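Local coordinates for protein salivary nitrophorin (Cimex lectularius, PDB 2IMQ) that carries nitric oxide on a heme and delivers it to the victim during feeding, so that the blood vessels widen, at residues Gly72-Lys77 with Lys93-Asn98. Numbering follows the deposited sequence.
With HEM (protoporphyrin IX containing Fe), chain B.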
loop_
_atom_site.group_PDB
_atom_site.type_symbol
_atom_site.label_atom_id
_atom_site.label_comp_id
_atom_site.label_asym_id
_atom_site.label_seq_id
_atom_site.Cartn_x
_atom_site.Cartn_y
_atom_site.Cartn_z
ATOM N N GLY A 72 1.155 0.230 22.248
ATOM C CA GLY A 72 0.616 1.557 22.415
ATOM C C GLY A 72 -0.160 2.108 21.261
ATOM O O GLY A 72 -0.473 3.298 21.239
ATOM N N TYR A 73 -0.519 1.258 20.309
ATOM C CA TYR A 73 -1.305 1.727 19.173
ATOM C C TYR A 73 -2.805 1.688 19.359
ATOM O O TYR A 73 -3.348 0.793 20.015
ATOM C CB TYR A 73 -0.989 0.875 17.932
ATOM C CG TYR A 73 0.430 1.018 17.446
ATOM C CD1 TYR A 73 1.405 0.149 17.849
ATOM C CD2 TYR A 73 0.805 2.070 16.612
ATOM C CE1 TYR A 73 2.694 0.298 17.445
ATOM C CE2 TYR A 73 2.118 2.262 16.246
ATOM C CZ TYR A 73 3.066 1.349 16.618
ATOM O OH TYR A 73 4.377 1.467 16.244
ATOM N N THR A 74 -3.467 2.653 18.739
ATOM C CA THR A 74 -4.875 2.693 18.606
ATOM C C THR A 74 -5.201 2.424 17.112
ATOM O O THR A 74 -4.633 3.060 16.262
ATOM C CB THR A 74 -5.343 4.122 19.011
ATOM O OG1 THR A 74 -5.191 4.304 20.434
ATOM C CG2 THR A 74 -6.805 4.324 18.754
ATOM N N LYS A 75 -6.183 1.578 16.844
ATOM C CA LYS A 75 -6.677 1.372 15.463
ATOM C C LYS A 75 -7.626 2.534 15.140
ATOM O O LYS A 75 -8.692 2.662 15.772
ATOM C CB LYS A 75 -7.397 0.046 15.315
ATOM C CG LYS A 75 -8.049 -0.100 13.938
ATOM C CD LYS A 75 -8.772 -1.392 13.803
ATOM C CE LYS A 75 -10.082 -1.382 14.535
ATOM N NZ LYS A 75 -10.688 -2.713 14.455
ATOM N N LEU A 76 -7.210 3.441 14.261
ATOM C CA LEU A 76 -8.052 4.548 13.826
ATOM C C LEU A 76 -9.214 4.053 13.001
ATOM O O LEU A 76 -10.345 4.498 13.144
ATOM C CB LEU A 76 -7.242 5.596 13.090
ATOM C CG LEU A 76 -6.181 6.300 13.907
ATOM C CD1 LEU A 76 -5.519 7.406 13.146
ATOM C CD2 LEU A 76 -6.763 6.835 15.226
ATOM N N LYS A 77 -8.944 3.139 12.071
ATOM C CA LYS A 77 -9.991 2.594 11.237
ATOM C C LYS A 77 -9.515 1.315 10.530
ATOM O O LYS A 77 -8.359 1.206 10.120
ATOM C CB LYS A 77 -10.380 3.607 10.145
ATOM C CG LYS A 77 -11.661 3.260 9.390
ATOM C CD LYS A 77 -12.918 3.415 10.269
ATOM C CE LYS A 77 -14.219 3.032 9.495
ATOM N NZ LYS A 77 -14.247 1.777 8.673
ATOM N N LYS A 93 -0.697 8.042 22.120
ATOM C CA LYS A 93 -0.167 9.295 22.681
ATOM C C LYS A 93 -0.273 10.521 21.748
ATOM O O LYS A 93 -0.197 11.641 22.194
ATOM C CB LYS A 93 1.265 9.095 23.164
ATOM C CG LYS A 93 2.253 8.906 22.066
ATOM C CD LYS A 93 3.663 9.064 22.558
ATOM C CE LYS A 93 4.643 8.545 21.537
ATOM N NZ LYS A 93 5.970 8.289 22.135
ATOM N N HIS A 94 -0.493 10.324 20.447
ATOM C CA HIS A 94 -0.564 11.453 19.524
ATOM C C HIS A 94 -1.987 11.983 19.330
ATOM O O HIS A 94 -2.191 13.015 18.686
ATOM C CB HIS A 94 -0.005 11.008 18.177
ATOM C CG HIS A 94 1.425 10.595 18.231
ATOM N ND1 HIS A 94 2.401 11.330 18.871
ATOM C CD2 HIS A 94 2.060 9.544 17.669
ATOM C CE1 HIS A 94 3.572 10.747 18.706
ATOM N NE2 HIS A 94 3.391 9.668 17.962
ATOM N N LEU A 95 -2.971 11.258 19.825
ATOM C CA LEU A 95 -4.355 11.500 19.466
ATOM C C LEU A 95 -5.010 12.565 20.355
ATOM O O LEU A 95 -4.937 12.489 21.580
ATOM C CB LEU A 95 -5.170 10.227 19.531
ATOM C CG LEU A 95 -4.619 9.079 18.662
ATOM C CD1 LEU A 95 -5.593 7.942 18.734
ATOM C CD2 LEU A 95 -4.345 9.457 17.179
ATOM N N ASP A 96 -5.591 13.572 19.705
ATOM C CA ASP A 96 -6.478 14.555 20.379
ATOM C C ASP A 96 -7.840 14.407 19.710
ATOM O O ASP A 96 -8.037 14.792 18.539
ATOM C CB ASP A 96 -5.929 15.973 20.268
ATOM C CG ASP A 96 -6.847 17.025 20.954
ATOM O OD1 ASP A 96 -7.918 16.652 21.463
ATOM O OD2 ASP A 96 -6.568 18.255 20.995
ATOM N N GLN A 97 -8.783 13.794 20.408
ATOM C CA GLN A 97 -10.090 13.519 19.821
ATOM C C GLN A 97 -10.814 14.743 19.281
ATOM O O GLN A 97 -11.668 14.622 18.397
ATOM C CB GLN A 97 -10.985 12.820 20.822
ATOM C CG GLN A 97 -12.412 12.570 20.317
ATOM C CD GLN A 97 -13.196 11.567 21.147
ATOM O OE1 GLN A 97 -13.172 11.609 22.396
ATOM N NE2 GLN A 97 -13.939 10.683 20.463
ATOM N N ASN A 98 -10.518 15.907 19.847
ATOM C CA ASN A 98 -11.194 17.136 19.422
ATOM C C ASN A 98 -10.803 17.608 18.039
ATOM O O ASN A 98 -11.566 18.332 17.391
ATOM C CB ASN A 98 -10.942 18.267 20.446
ATOM C CG ASN A 98 -11.712 18.066 21.751
ATOM O OD1 ASN A 98 -12.824 17.537 21.754
ATOM N ND2 ASN A 98 -11.102 18.469 22.862
HETATM C CHA HEM B . -9.596 -7.213 9.535
HETATM C CHB HEM B . -5.170 -7.744 7.629
HETATM C CHC HEM B . -6.766 -11.432 4.978
HETATM C CHD HEM B . -11.210 -10.767 6.573
HETATM C C1A HEM B . -8.264 -7.038 9.296
HETATM C C2A HEM B . -7.392 -6.081 9.937
HETATM C C3A HEM B . -6.171 -6.227 9.362
HETATM C C4A HEM B . -6.239 -7.281 8.392
HETATM C CMA HEM B . -4.918 -5.454 9.732
HETATM C CAA HEM B . -7.750 -5.081 11.059
HETATM C CBA HEM B . -7.327 -5.826 12.354
HETATM C CGA HEM B . -7.680 -5.025 13.598
HETATM O O1A HEM B . -8.844 -5.043 13.997
HETATM O O2A HEM B . -6.781 -4.419 14.232
HETATM C C1B HEM B . -5.229 -8.795 6.768
HETATM C C2B HEM B . -4.110 -9.318 6.023
HETATM C C3B HEM B . -4.532 -10.341 5.290
HETATM C C4B HEM B . -5.937 -10.508 5.558
HETATM C CMB HEM B . -2.788 -8.660 6.204
HETATM C CAB HEM B . -3.755 -11.217 4.319
HETATM C CBB HEM B . -2.421 -11.317 4.390
HETATM C C1C HEM B . -8.100 -11.645 5.173
HETATM C C2C HEM B . -8.940 -12.601 4.497
HETATM C C3C HEM B . -10.159 -12.445 5.003
HETATM C C4C HEM B . -10.157 -11.319 5.884
HETATM C CMC HEM B . -8.484 -13.723 3.558
HETATM C CAC HEM B . -11.399 -13.251 4.641
HETATM C CBC HEM B . -11.873 -13.300 3.398
HETATM C C1D HEM B . -11.175 -9.721 7.469
HETATM C C2D HEM B . -12.350 -9.157 8.087
HETATM C C3D HEM B . -11.857 -8.095 9.015
HETATM C C4D HEM B . -10.425 -8.070 8.870
HETATM C CMD HEM B . -13.801 -9.591 7.879
HETATM C CAD HEM B . -12.782 -7.222 9.880
HETATM C CBD HEM B . -13.353 -8.145 10.945
HETATM C CGD HEM B . -13.991 -7.349 12.040
HETATM O O1D HEM B . -14.519 -8.006 12.995
HETATM O O2D HEM B . -13.964 -6.088 11.936
HETATM N NA HEM B . -7.542 -7.778 8.367
HETATM N NB HEM B . -6.338 -9.527 6.445
HETATM N NC HEM B . -8.876 -10.868 5.979
HETATM N ND HEM B . -10.065 -9.033 7.943
HETATM FE FE HEM B . -8.188 -9.401 7.287
HETATM O O HOH W 1 0.920 5.386 22.696
#
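In L95 a chi1 of -56° sets CG anti to the carbonyl carbon, and the extended chi2 of -175° then carries CD1 out to T74 and L76 on strand 73-80. T74 meets that methyl with CG2, which is anti to the backbone N and lies 3.8 Å from L95 CD1; T74 CB lies equally near it. The two side chains cross at a slant, and the hydroxyl of T74, on the other branch, is hydrogen-bonded to the carboxylate of E92. L76 approaches L95 differently: the two run past one another in opposite senses, with L76 CD2 3.9 Å from L95 CD1 and 4.1 Å from L95 CD2. CD1 of L95 therefore serves both partners, whereas CD2 reaches L76. No direct hydrogen bond joins the segments, but one water bridges them, donating to G72 O at 2.9 Å and accepting from K93 N at 3.2 Å.

Residues 73-80 form an outermost strand of one sheet in the beta-sandwich, which belongs to the DNase I-like exo/endonuclease-phosphatase family, and 93-98 lie in the connection from strand 84-91 to strand 103-108 of the other sheet. The small apolar cluster thus lies near the surface between the two layers; C90 and L100 touch both leucines, while F122 adds to L76 and I124 to L95. At the strand's start, G72 ends helix 57-70 in a Schellman motif, and further along L76 and K77 face V88 in a classic beta bulge. K75 leaves the strand on the side facing away from 93-98, and its bent chain brings NZ to within 3.0 Å of propionate oxygen O1A of the heme, a hydrogen bond in which the lysine charge probably helps balance that of the propionate.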